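Local coordinates for 2-methyl-aconitate isomerase (Shewanella oneidensis, PDB 5K87), which catalyses the cis-trans isomerization of 2-methyl-aconitate by base-catalysed proton abstraction and rotation about the C2-C3 bond, serving propionate breakdown in the 2-methylcitrate cycle, at residues Ala47-Val52 and Val103-Asn108; Phe215-Ile220 and Pro225-Asn230; Gly238-Asp243 and Ile284-Pro289; Ala250-Phe255 and Arg311-Gly316; Gly267-Ile272 and Ala276-Thr281. The protein carries 1 engineered substitution. All blocks are in the same frame, centred on the assembly; numbering follows the deposited sequence.

Contact 1 (Ala47-Val52 and Val103-Asn108); sequences ALLLRV and VDWSGN
L49 meets W105 with a single methyl: CD1 sits 3.5 Å from CH2 of the indole, at the rim of the six-membered ring and close to the ring plane, so the leucine touches the ring's edge, not its face. The second pair, L50 and V103, is looser. There L50 CG lies 3.9 Å from V103 CG2, and the two side chains pass alongside, pointing opposite ways. With CG2 of V103 beside its own backbone N and CG1 anti to that N (chi1 -177°), one branch is sent to the helix while the other comes under the indole; V103 CG1 rests 3.3 Å from the W105 ring plane, offset toward its rim. The contact thus packs one side of helix 43-53 against V103 and the turn that begins at D104, with no hydrogen bond between the two segments. This is an Asx turn: D104 OD1 takes the backbone N of S106 at 2.8 Å, met nearly along the C-O axis, and OG of S106 reaches the same OD1 at 2.6 Å on its syn lone pair. Two donors on one carboxylate oxygen should steady the turn that has W105 at its middle. Farther out, W105 NE1 is hydrogen-bonded to D46 OD1, which ties the indole to the residue just before the helical segment, and I78 and L92 touch the ring from strands 75-81 and 89-96. The chain leads on toward C109, the inferred proton donor/acceptor; the side chains of W105 and C109 are about 10 Å apart.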
# COMPACT_ATOMS: atom_id res chain seq x y z
N ALA A 47 -12.92 -14.09 8.53
CA ALA A 47 -13.21 -14.06 7.10
C ALA A 47 -13.57 -12.65 6.63
O ALA A 47 -13.16 -12.22 5.55
CB ALA A 47 -14.32 -15.03 6.75
N LEU A 48 -14.36 -11.94 7.43
CA LEU A 48 -14.75 -10.58 7.10
C LEU A 48 -13.52 -9.68 7.03
O LEU A 48 -13.32 -8.95 6.06
CB LEU A 48 -15.72 -10.03 8.14
CG LEU A 48 -16.04 -8.54 8.02
CD1 LEU A 48 -16.72 -8.25 6.70
CD2 LEU A 48 -16.91 -8.11 9.19
N LEU A 49 -12.67 -9.76 8.05
CA LEU A 49 -11.51 -8.89 8.13
C LEU A 49 -10.52 -9.20 7.01
O LEU A 49 -9.93 -8.30 6.42
CB LEU A 49 -10.83 -9.01 9.49
CG LEU A 49 -11.71 -8.55 10.65
CD1 LEU A 49 -11.03 -8.75 11.98
CD2 LEU A 49 -12.07 -7.10 10.48
N LEU A 50 -10.33 -10.49 6.71
CA LEU A 50 -9.49 -10.87 5.59
C LEU A 50 -9.97 -10.24 4.29
O LEU A 50 -9.17 -9.67 3.53
CB LEU A 50 -9.45 -12.40 5.45
CG LEU A 50 -8.56 -13.13 6.45
CD1 LEU A 50 -8.97 -14.60 6.55
CD2 LEU A 50 -7.09 -13.04 6.04
N ARG A 51 -11.27 -10.30 4.04
CA ARG A 51 -11.80 -9.78 2.79
C ARG A 51 -11.74 -8.26 2.75
O ARG A 51 -11.50 -7.68 1.70
CB ARG A 51 -13.22 -10.28 2.59
CG ARG A 51 -13.72 -10.13 1.17
CD ARG A 51 -12.87 -10.92 0.19
NE ARG A 51 -13.24 -10.56 -1.18
CZ ARG A 51 -12.77 -9.50 -1.81
NH1 ARG A 51 -11.90 -8.69 -1.20
NH2 ARG A 51 -13.15 -9.25 -3.05
N VAL A 52 -11.98 -7.61 3.88
CA VAL A 52 -11.86 -6.14 3.92
C VAL A 52 -10.45 -5.71 3.52
O VAL A 52 -10.26 -4.78 2.74
CB VAL A 52 -12.22 -5.57 5.31
CG1 VAL A 52 -11.81 -4.10 5.41
CG2 VAL A 52 -13.71 -5.75 5.59
N VAL A 103 -5.80 -14.40 10.57
CA VAL A 103 -5.70 -13.15 11.32
C VAL A 103 -5.12 -13.50 12.69
O VAL A 103 -5.65 -14.39 13.36
CB VAL A 103 -7.07 -12.45 11.49
CG1 VAL A 103 -6.89 -11.12 12.21
CG2 VAL A 103 -7.72 -12.24 10.14
N ASP A 104 -4.03 -12.84 13.06
CA ASP A 104 -3.35 -13.13 14.32
C ASP A 104 -3.80 -12.17 15.41
O ASP A 104 -3.70 -10.95 15.26
CB ASP A 104 -1.85 -13.03 14.13
CG ASP A 104 -1.09 -13.71 15.23
OD1 ASP A 104 -1.21 -13.26 16.39
OD2 ASP A 104 -0.35 -14.67 14.95
N TRP A 105 -4.30 -12.73 16.51
CA TRP A 105 -4.83 -11.97 17.63
C TRP A 105 -3.94 -12.07 18.87
O TRP A 105 -4.38 -11.77 19.98
CB TRP A 105 -6.25 -12.45 17.98
CG TRP A 105 -7.20 -12.36 16.83
CD1 TRP A 105 -7.52 -13.35 15.95
CD2 TRP A 105 -7.95 -11.20 16.42
NE1 TRP A 105 -8.42 -12.89 15.02
CE2 TRP A 105 -8.70 -11.57 15.29
CE3 TRP A 105 -8.06 -9.89 16.91
CZ2 TRP A 105 -9.54 -10.68 14.63
CZ3 TRP A 105 -8.90 -9.01 16.25
CH2 TRP A 105 -9.63 -9.41 15.12
N SER A 106 -2.69 -12.49 18.70
CA SER A 106 -1.81 -12.73 19.85
C SER A 106 -1.10 -11.50 20.40
O SER A 106 -0.46 -11.58 21.44
CB SER A 106 -0.78 -13.81 19.51
OG SER A 106 0.19 -13.35 18.59
N GLY A 107 -1.21 -10.36 19.72
CA GLY A 107 -0.46 -9.19 20.14
C GLY A 107 -1.21 -7.88 20.07
O GLY A 107 -2.31 -7.79 19.50
N ASN A 108 -0.60 -6.86 20.64
CA ASN A 108 -1.08 -5.49 20.54
C ASN A 108 -0.48 -4.82 19.30
O ASN A 108 0.45 -5.36 18.67
CB ASN A 108 -0.66 -4.75 21.82
CG ASN A 108 -1.13 -3.32 21.88
OD1 ASN A 108 -2.16 -2.95 21.32
ND2 ASN A 108 -0.39 -2.50 22.61

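Contact 2 (Phe215-Ile220 and Pro225-Asn230); sequences FNATMI and PTIFIN
T218 and F228 face each other as a hydrogen-bonded antiparallel pair: F228 N reaches T218 O at 2.8 Å in an almost straight bond (175°), and T218 N returns to F228 O. Two residues on, I220 and T226 repeat the exchange, with T226 N 2.8 Å from I220 O. This end is the tight one. On the face carrying T218, I220, T226 and F228, I220 CG2 comes 3.7 Å from CE2 at the edge of the F228 ring, while T226 CG2 lies over one face of that same ring, 3.6 Å above its plane. On the other face A217 CB meets I229 CG2 at 3.7 Å, but the M219 and I227 pair is looser. M219 runs alongside I227, M219 CG to I227 CG1 being 4.1 Å, before the methionine bends off toward R265 and M266 of helix 249-266. Toward F215, N216 O is buried without a hydrogen-bonding partner in the model, touched by I229 CG2 at 3.5 Å, and the side chains of N216 and N230 are partly exposed. Helix 324-334 covers the I220 and F228 face, and strand 283-288 extends the sheet beyond strand 225-230. The two strands, at 152° to each other, form a beta hairpin that brings T226 beside the substrate-binding K283.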
# COMPACT_ATOMS: atom_id res chain seq x y z
N PHE A 215 24.44 -16.66 19.25
CA PHE A 215 24.10 -15.25 19.33
C PHE A 215 23.76 -14.85 20.76
O PHE A 215 22.87 -15.43 21.37
CB PHE A 215 22.93 -14.92 18.39
CG PHE A 215 23.14 -15.38 16.97
CD1 PHE A 215 23.82 -14.58 16.06
CD2 PHE A 215 22.68 -16.62 16.55
CE1 PHE A 215 24.02 -15.00 14.76
CE2 PHE A 215 22.88 -17.04 15.25
CZ PHE A 215 23.55 -16.23 14.35
N ASN A 216 24.49 -13.88 21.31
CA ASN A 216 24.06 -13.27 22.56
C ASN A 216 22.72 -12.60 22.31
O ASN A 216 22.54 -11.96 21.28
CB ASN A 216 25.07 -12.25 23.07
CG ASN A 216 26.16 -12.88 23.92
OD1 ASN A 216 25.93 -13.26 25.06
ND2 ASN A 216 27.35 -12.99 23.35
N ALA A 217 21.80 -12.78 23.23
CA ALA A 217 20.46 -12.26 23.04
C ALA A 217 19.84 -11.85 24.36
O ALA A 217 20.09 -12.48 25.39
CB ALA A 217 19.59 -13.30 22.36
N THR A 218 19.05 -10.79 24.33
CA THR A 218 18.14 -10.50 25.42
C THR A 218 16.74 -10.82 24.96
O THR A 218 16.28 -10.33 23.93
CB THR A 218 18.22 -9.04 25.87
OG1 THR A 218 19.45 -8.82 26.56
CG2 THR A 218 17.07 -8.73 26.82
N MET A 219 16.06 -11.68 25.71
CA MET A 219 14.70 -12.06 25.42
C MET A 219 13.81 -11.49 26.50
O MET A 219 13.91 -11.85 27.68
CB MET A 219 14.59 -13.58 25.35
CG MET A 219 15.23 -14.13 24.08
SD MET A 219 15.58 -15.90 24.06
CE MET A 219 17.05 -15.95 25.08
N ILE A 220 12.95 -10.56 26.10
CA ILE A 220 12.12 -9.83 27.05
C ILE A 220 10.66 -9.87 26.63
O ILE A 220 10.35 -9.87 25.43
CB ILE A 220 12.62 -8.37 27.19
CG1 ILE A 220 11.95 -7.67 28.37
CG2 ILE A 220 12.44 -7.59 25.89
CD1 ILE A 220 12.56 -6.32 28.70
N PRO A 225 6.53 -9.93 23.13
CA PRO A 225 7.75 -10.72 23.33
C PRO A 225 8.76 -10.41 22.23
O PRO A 225 8.39 -10.43 21.05
CB PRO A 225 7.26 -12.17 23.24
CG PRO A 225 5.80 -12.10 23.51
CD PRO A 225 5.33 -10.77 23.01
N THR A 226 10.00 -10.11 22.62
CA THR A 226 11.00 -9.63 21.68
C THR A 226 12.36 -10.26 21.97
O THR A 226 12.77 -10.38 23.14
CB THR A 226 11.14 -8.08 21.75
OG1 THR A 226 9.86 -7.48 21.54
CG2 THR A 226 12.09 -7.58 20.69
N ILE A 227 13.04 -10.66 20.91
CA ILE A 227 14.41 -11.16 20.97
C ILE A 227 15.30 -10.07 20.42
O ILE A 227 15.15 -9.67 19.27
CB ILE A 227 14.57 -12.39 20.06
CG1 ILE A 227 13.57 -13.48 20.43
CG2 ILE A 227 15.99 -12.90 20.12
CD1 ILE A 227 13.16 -14.36 19.26
N PHE A 228 16.23 -9.58 21.24
CA PHE A 228 17.22 -8.60 20.81
C PHE A 228 18.59 -9.26 20.66
O PHE A 228 19.06 -9.94 21.58
CB PHE A 228 17.37 -7.49 21.85
CG PHE A 228 16.17 -6.60 21.97
CD1 PHE A 228 15.91 -5.62 21.02
CD2 PHE A 228 15.32 -6.70 23.06
CE1 PHE A 228 14.82 -4.78 21.14
CE2 PHE A 228 14.22 -5.87 23.18
CZ PHE A 228 13.97 -4.91 22.22
N ILE A 229 19.24 -9.06 19.52
CA ILE A 229 20.59 -9.56 19.34
C ILE A 229 21.48 -8.40 18.91
O ILE A 229 20.99 -7.36 18.48
CB ILE A 229 20.63 -10.71 18.33
CG1 ILE A 229 19.94 -10.30 17.03
CG2 ILE A 229 19.95 -11.95 18.91
CD1 ILE A 229 19.62 -11.46 16.11
N ASN A 230 22.79 -8.55 19.06
CA ASN A 230 23.71 -7.50 18.66
C ASN A 230 23.89 -7.49 17.14
O ASN A 230 24.14 -8.54 16.54
CB ASN A 230 25.07 -7.67 19.33
CG ASN A 230 25.04 -7.35 20.81
OD1 ASN A 230 24.24 -6.53 21.26
ND2 ASN A 230 25.91 -8.00 21.57

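Contact 3 (Gly238-Asp243 and Ile284-Pro289); sequences GTELQD and IAFVAP
Strand 283-288, a central strand running between 225-230 and 308-314, is met at F286 and A288 by the loop that leads into helix 242-245. F286 has its ring in the position between backbone N and carbonyl carbon (chi1 58°), which turns it onto the loop. E240 OE1 approaches the ring edge in its plane, 3.6 Å from CE2 of F286, with the carboxylate turned 58° against the ring; the partly positive ring hydrogens make this a reasonable place for a carboxylate oxygen. G238 completes the contact with its backbone, CA lying 4.2 Å from A288 CB and also near the ring edge. With its positive phi, G238 brings bare backbone close to A288. Y236 meets the F286 ring with planes at about 25°, and R311 of the next strand takes E240 O through its NE. The carboxylate itself is held by the loop: T237 N bonds to OE2, and G238 N lies 2.8 Å from E240 OE1, on its syn lone pair, in a bent bond of 135°.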
# COMPACT_ATOMS: atom_id res chain seq x y z
N GLY A 238 23.73 -1.79 12.34
CA GLY A 238 22.60 -1.13 12.97
C GLY A 238 22.06 0.05 12.19
O GLY A 238 21.02 0.60 12.54
N THR A 239 22.76 0.45 11.13
CA THR A 239 22.31 1.57 10.31
C THR A 239 21.54 1.14 9.07
O THR A 239 21.17 1.96 8.24
CB THR A 239 23.49 2.46 9.85
OG1 THR A 239 24.34 1.71 8.98
CG2 THR A 239 24.28 2.98 11.04
N GLU A 240 21.31 -0.16 8.94
CA GLU A 240 20.68 -0.72 7.74
C GLU A 240 19.30 -0.14 7.48
O GLU A 240 18.54 0.17 8.41
CB GLU A 240 20.59 -2.24 7.83
CG GLU A 240 21.92 -2.96 7.66
CD GLU A 240 22.85 -2.85 8.86
OE1 GLU A 240 22.37 -2.57 9.98
OE2 GLU A 240 24.07 -3.07 8.68
N LEU A 241 18.98 0.00 6.20
CA LEU A 241 17.65 0.39 5.75
C LEU A 241 16.95 -0.81 5.12
O LEU A 241 17.56 -1.86 4.93
CB LEU A 241 17.75 1.55 4.75
CG LEU A 241 18.43 2.80 5.31
CD1 LEU A 241 18.43 3.91 4.26
CD2 LEU A 241 17.73 3.25 6.58
N GLN A 242 15.67 -0.67 4.80
CA GLN A 242 14.91 -1.81 4.29
C GLN A 242 15.57 -2.47 3.08
O GLN A 242 15.59 -3.69 2.98
CB GLN A 242 13.48 -1.43 3.96
CG GLN A 242 12.62 -1.22 5.18
CD GLN A 242 11.18 -1.02 4.79
OE1 GLN A 242 10.88 -0.20 3.93
NE2 GLN A 242 10.30 -1.80 5.38
N ASP A 243 16.11 -1.66 2.17
CA ASP A 243 16.69 -2.21 0.94
C ASP A 243 17.95 -3.03 1.18
O ASP A 243 18.38 -3.79 0.30
CB ASP A 243 16.97 -1.10 -0.08
CG ASP A 243 15.70 -0.47 -0.63
OD1 ASP A 243 14.64 -1.13 -0.59
OD2 ASP A 243 15.76 0.69 -1.09
N ILE A 284 11.76 -10.17 16.42
CA ILE A 284 13.22 -10.18 16.49
C ILE A 284 13.77 -8.83 16.04
O ILE A 284 13.26 -8.21 15.10
CB ILE A 284 13.82 -11.36 15.67
CG1 ILE A 284 15.34 -11.45 15.86
CG2 ILE A 284 13.41 -11.29 14.20
CD1 ILE A 284 15.91 -12.79 15.43
N ALA A 285 14.80 -8.37 16.74
CA ALA A 285 15.40 -7.06 16.51
C ALA A 285 16.89 -7.12 16.75
O ALA A 285 17.40 -7.99 17.46
CB ALA A 285 14.76 -6.03 17.42
N PHE A 286 17.61 -6.18 16.15
CA PHE A 286 19.04 -6.09 16.39
C PHE A 286 19.44 -4.68 16.81
O PHE A 286 18.81 -3.69 16.39
CB PHE A 286 19.89 -6.66 15.24
CG PHE A 286 19.65 -6.03 13.88
CD1 PHE A 286 18.62 -6.49 13.06
CD2 PHE A 286 20.51 -5.06 13.39
CE1 PHE A 286 18.43 -5.95 11.80
CE2 PHE A 286 20.32 -4.53 12.12
CZ PHE A 286 19.28 -4.97 11.33
N VAL A 287 20.46 -4.60 17.66
CA VAL A 287 20.81 -3.35 18.33
C VAL A 287 22.29 -3.02 18.14
O VAL A 287 23.11 -3.90 17.89
CB VAL A 287 20.51 -3.42 19.85
CG1 VAL A 287 19.06 -3.81 20.09
CG2 VAL A 287 21.45 -4.39 20.58
N ALA A 288 22.62 -1.74 18.27
CA ALA A 288 24.00 -1.30 18.19
C ALA A 288 24.16 0.04 18.89
O ALA A 288 23.18 0.76 19.09
CB ALA A 288 24.43 -1.17 16.74
N PRO A 289 25.40 0.38 19.28
CA PRO A 289 25.64 1.72 19.82
C PRO A 289 25.37 2.80 18.77
O PRO A 289 25.30 2.48 17.58
CB PRO A 289 27.13 1.69 20.19
CG PRO A 289 27.46 0.24 20.37
CD PRO A 289 26.61 -0.47 19.35

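Contact 4 (Ala250-Phe255 and Arg311-Gly316); sequences AALAKF and RALSMG
L252 O, in the first turn of helix 249-266, takes a hydrogen bond from a water at 2.8 Å, and the same water reaches on to G316 O in a weak bond of 3.5 Å. Next to this bridge L252 CD2 packs directly against that carbonyl, 3.4 Å from G316 O. Its other neighbour is L313, L252 CD2 to L313 CD2 at 4.2 Å. The main apolar contact is L313 on F255, whose side chains cross at about a right angle. L313 CD1 sits over the centre of the phenyl ring, 3.8 Å from the F255 centroid and only 5° off the ring normal, a CH-pi contact; L313 CD2 meets F255 CB at 3.7 Å. In this way helix 249-266 is laid against strand 308-314, with I284 of the neighbouring strand 283-288 touching both F255 and L313. Strand 308-314 turns back into the antiparallel strand 317-318 as a beta hairpin, through M315 and G316, whose positive phi values (54° and 88°) fit a type I' turn. Just before the turn lies S314, a substrate-binding residue whose OG is hydrogen-bonded to NZ of K283, another one. The L313 side chain is about 6 Å from that of M323, inferred to be a proton donor/acceptor.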
# COMPACT_ATOMS: atom_id res chain seq x y z
N ALA A 250 18.45 -14.72 1.86
CA ALA A 250 19.31 -15.43 2.79
C ALA A 250 19.21 -14.81 4.18
O ALA A 250 19.07 -15.52 5.18
CB ALA A 250 20.76 -15.41 2.31
N ALA A 251 19.27 -13.48 4.24
CA ALA A 251 19.19 -12.77 5.51
C ALA A 251 17.83 -12.98 6.17
O ALA A 251 17.74 -13.22 7.38
CB ALA A 251 19.47 -11.28 5.29
N LEU A 252 16.77 -12.90 5.38
CA LEU A 252 15.43 -13.09 5.92
C LEU A 252 15.25 -14.50 6.49
O LEU A 252 14.66 -14.67 7.55
CB LEU A 252 14.37 -12.79 4.86
CG LEU A 252 14.35 -11.33 4.39
CD1 LEU A 252 13.32 -11.13 3.28
CD2 LEU A 252 14.08 -10.38 5.55
N ALA A 253 15.78 -15.50 5.79
CA ALA A 253 15.69 -16.87 6.27
C ALA A 253 16.48 -17.06 7.57
O ALA A 253 16.04 -17.76 8.49
CB ALA A 253 16.19 -17.83 5.19
N LYS A 254 17.64 -16.41 7.65
CA LYS A 254 18.47 -16.49 8.84
C LYS A 254 17.76 -15.88 10.04
O LYS A 254 17.69 -16.49 11.11
CB LYS A 254 19.82 -15.82 8.61
CG LYS A 254 20.79 -15.95 9.78
CD LYS A 254 22.15 -15.37 9.37
CE LYS A 254 23.15 -15.42 10.51
NZ LYS A 254 24.44 -14.78 10.10
N PHE A 255 17.21 -14.68 9.87
CA PHE A 255 16.44 -14.04 10.93
C PHE A 255 15.30 -14.92 11.41
O PHE A 255 15.05 -15.02 12.61
CB PHE A 255 15.87 -12.69 10.48
CG PHE A 255 16.83 -11.55 10.62
CD1 PHE A 255 17.25 -11.14 11.87
CD2 PHE A 255 17.27 -10.87 9.51
CE1 PHE A 255 18.12 -10.08 12.01
CE2 PHE A 255 18.14 -9.80 9.63
CZ PHE A 255 18.58 -9.41 10.88
N ARG A 311 16.91 -1.94 14.93
CA ARG A 311 16.16 -2.33 13.74
C ARG A 311 15.34 -3.55 14.13
O ARG A 311 15.84 -4.42 14.84
CB ARG A 311 17.12 -2.70 12.62
CG ARG A 311 17.37 -1.60 11.61
CD ARG A 311 17.91 -0.32 12.22
NE ARG A 311 18.30 0.60 11.15
CZ ARG A 311 18.56 1.89 11.32
NH1 ARG A 311 18.48 2.46 12.52
NH2 ARG A 311 18.91 2.62 10.28
N ALA A 312 14.10 -3.64 13.68
CA ALA A 312 13.28 -4.80 14.02
C ALA A 312 12.62 -5.38 12.79
O ALA A 312 12.39 -4.68 11.80
CB ALA A 312 12.22 -4.43 15.04
N LEU A 313 12.32 -6.68 12.84
CA LEU A 313 11.54 -7.32 11.80
C LEU A 313 10.11 -7.51 12.26
O LEU A 313 9.85 -7.70 13.45
CB LEU A 313 12.13 -8.68 11.41
CG LEU A 313 13.32 -8.65 10.46
CD1 LEU A 313 14.60 -8.31 11.22
CD2 LEU A 313 13.45 -9.98 9.73
N SER A 314 9.19 -7.46 11.32
CA SER A 314 7.81 -7.81 11.61
C SER A 314 7.27 -8.62 10.44
O SER A 314 7.40 -8.21 9.29
CB SER A 314 6.95 -6.57 11.83
OG SER A 314 5.67 -6.92 12.33
N MET A 315 6.71 -9.77 10.75
CA MET A 315 6.13 -10.65 9.73
C MET A 315 7.13 -10.96 8.61
O MET A 315 6.75 -11.03 7.44
CB MET A 315 4.83 -10.05 9.16
CG MET A 315 3.81 -9.64 10.24
SD MET A 315 3.30 -10.98 11.33
CE MET A 315 2.31 -11.96 10.18
N GLY A 316 8.40 -11.12 8.97
CA GLY A 316 9.41 -11.58 8.04
C GLY A 316 10.10 -10.52 7.20
O GLY A 316 10.82 -10.84 6.26
O HOH W 1 12.45 -13.17 8.27

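Contact 5 (Gly267-Ile272 and Ala276-Thr281); sequences GLIKHI and ASRQHT
Neither segment is regular helix or strand, and their backbones stay well apart, L268 CA to T281 CA being 8.5 Å, so side chains span the gap. G267 ends helix 249-266 with positive phi (84°) in a Schellman motif, turning the chain so that L268 and I269 point their CB atoms at the facing segment. R278 does most of the bridging. Its CG is anti to the backbone N (chi1 -170°) and the chain runs extended to NE, carrying the guanidinium across to L268. There the L268 carbonyl O lies over one face of the group, 3.1 Å from R278 NH2 but at an angle too poor for a hydrogen bond; the attraction is probably electrostatic. The L268 side chain lies roughly perpendicular to the arginine, with L268 CD2 3.7 Å from R278 NH1. Nearer the R278 backbone, I269 CG2 packs on R278 CD at 3.5 Å. Both segments belong to the loop connecting helix 249-266 to strand 283-288, and R278 packs across it. R278 NE makes only a weak, bent bond of 3.2 Å to T281 O, and R278 O is taken by NH2 of R259 on the helix. Beyond, H280 ND1 is hydrogen-bonded to NZ of the substrate-binding K283, and T281 OG1 to S106 OG.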
# COMPACT_ATOMS: atom_id res chain seq x y z
N GLY A 267 10.04 -20.29 25.66
CA GLY A 267 8.92 -21.10 26.06
C GLY A 267 7.61 -20.69 25.40
O GLY A 267 6.54 -21.10 25.83
N LEU A 268 7.70 -19.89 24.35
CA LEU A 268 6.50 -19.47 23.63
C LEU A 268 5.96 -20.57 22.72
O LEU A 268 4.77 -20.61 22.42
CB LEU A 268 6.78 -18.21 22.81
CG LEU A 268 7.05 -16.96 23.63
CD1 LEU A 268 7.58 -15.86 22.72
CD2 LEU A 268 5.79 -16.50 24.34
N ILE A 269 6.85 -21.44 22.26
CA ILE A 269 6.46 -22.60 21.47
C ILE A 269 7.16 -23.80 22.06
O ILE A 269 8.16 -23.66 22.76
CB ILE A 269 6.85 -22.46 19.98
CG1 ILE A 269 8.35 -22.26 19.82
CG2 ILE A 269 6.07 -21.32 19.34
CD1 ILE A 269 8.82 -22.11 18.38
N LYS A 270 6.64 -25.00 21.78
CA LYS A 270 7.22 -26.22 22.34
C LYS A 270 8.04 -26.98 21.31
O LYS A 270 8.94 -27.75 21.66
CB LYS A 270 6.12 -27.12 22.91
N HIS A 271 7.74 -26.76 20.03
CA HIS A 271 8.45 -27.40 18.95
C HIS A 271 8.86 -26.32 17.97
O HIS A 271 8.08 -25.43 17.66
CB HIS A 271 7.55 -28.43 18.26
CG HIS A 271 8.27 -29.31 17.28
ND1 HIS A 271 8.75 -28.85 16.07
CD2 HIS A 271 8.58 -30.63 17.33
CE1 HIS A 271 9.33 -29.85 15.42
NE2 HIS A 271 9.24 -30.94 16.16
N ILE A 272 10.08 -26.42 17.47
CA ILE A 272 10.65 -25.41 16.60
C ILE A 272 9.78 -25.10 15.37
O ILE A 272 9.72 -23.96 14.91
CB ILE A 272 12.10 -25.80 16.18
CG1 ILE A 272 12.85 -24.60 15.59
CG2 ILE A 272 12.11 -27.00 15.24
CD1 ILE A 272 13.26 -23.59 16.63
N ALA A 276 6.48 -21.42 12.15
CA ALA A 276 5.93 -21.18 10.82
C ALA A 276 4.54 -20.56 10.87
O ALA A 276 4.22 -19.66 10.10
CB ALA A 276 5.91 -22.47 10.00
N SER A 277 3.71 -21.05 11.79
CA SER A 277 2.35 -20.55 11.91
C SER A 277 2.26 -19.37 12.87
O SER A 277 1.33 -18.56 12.78
CB SER A 277 1.40 -21.68 12.33
OG SER A 277 1.21 -22.61 11.27
N ARG A 278 3.23 -19.26 13.77
CA ARG A 278 3.25 -18.21 14.79
C ARG A 278 4.24 -17.13 14.36
O ARG A 278 5.35 -17.05 14.87
CB ARG A 278 3.65 -18.82 16.14
CG ARG A 278 3.49 -17.89 17.34
CD ARG A 278 4.30 -18.39 18.53
NE ARG A 278 4.13 -17.55 19.70
CZ ARG A 278 3.36 -17.86 20.74
NH1 ARG A 278 3.25 -17.03 21.76
NH2 ARG A 278 2.70 -19.02 20.75
N GLN A 279 3.82 -16.30 13.41
CA GLN A 279 4.71 -15.32 12.78
C GLN A 279 4.77 -13.98 13.51
O GLN A 279 5.75 -13.25 13.39
CB GLN A 279 4.29 -15.09 11.33
CG GLN A 279 4.60 -16.25 10.40
CD GLN A 279 6.09 -16.39 10.10
OE1 GLN A 279 6.71 -15.48 9.55
NE2 GLN A 279 6.66 -17.52 10.48
N HIS A 280 3.72 -13.66 14.24
CA HIS A 280 3.54 -12.32 14.80
C HIS A 280 4.32 -12.12 16.09
O HIS A 280 4.84 -11.05 16.35
CB HIS A 280 2.04 -12.13 15.00
CG HIS A 280 1.61 -10.77 15.48
ND1 HIS A 280 2.26 -9.59 15.17
CD2 HIS A 280 0.53 -10.42 16.21
CE1 HIS A 280 1.61 -8.58 15.71
NE2 HIS A 280 0.55 -9.06 16.35
N THR A 281 4.42 -13.17 16.89
CA THR A 281 5.19 -13.11 18.12
C THR A 281 6.03 -14.38 18.24
O THR A 281 5.61 -15.44 17.77
CB THR A 281 4.25 -12.97 19.35
OG1 THR A 281 3.28 -14.03 19.34
CG2 THR A 281 3.50 -11.65 19.33

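From the N terminus, contact 1 closes first, joining helix 43-53 to strand 103-104 about fifty residues later. Contact 2 follows in series as the hairpin of strands 213-221 and 225-230. Contact 3 opens at 238 and contact 4 at 250; they cross, contact 3 closing on strand 283-288 and contact 4 on strand 308-314. Contact 5, a short local closure, lies within both loops. Backbone bonds from I227 O to A285 N and from F286 N to R311 O link contacts 2, 3 and 4 through neighbouring strands. Contact 5 touches contact 1 through H280 and T281, and contact 2 where L268 meets P225.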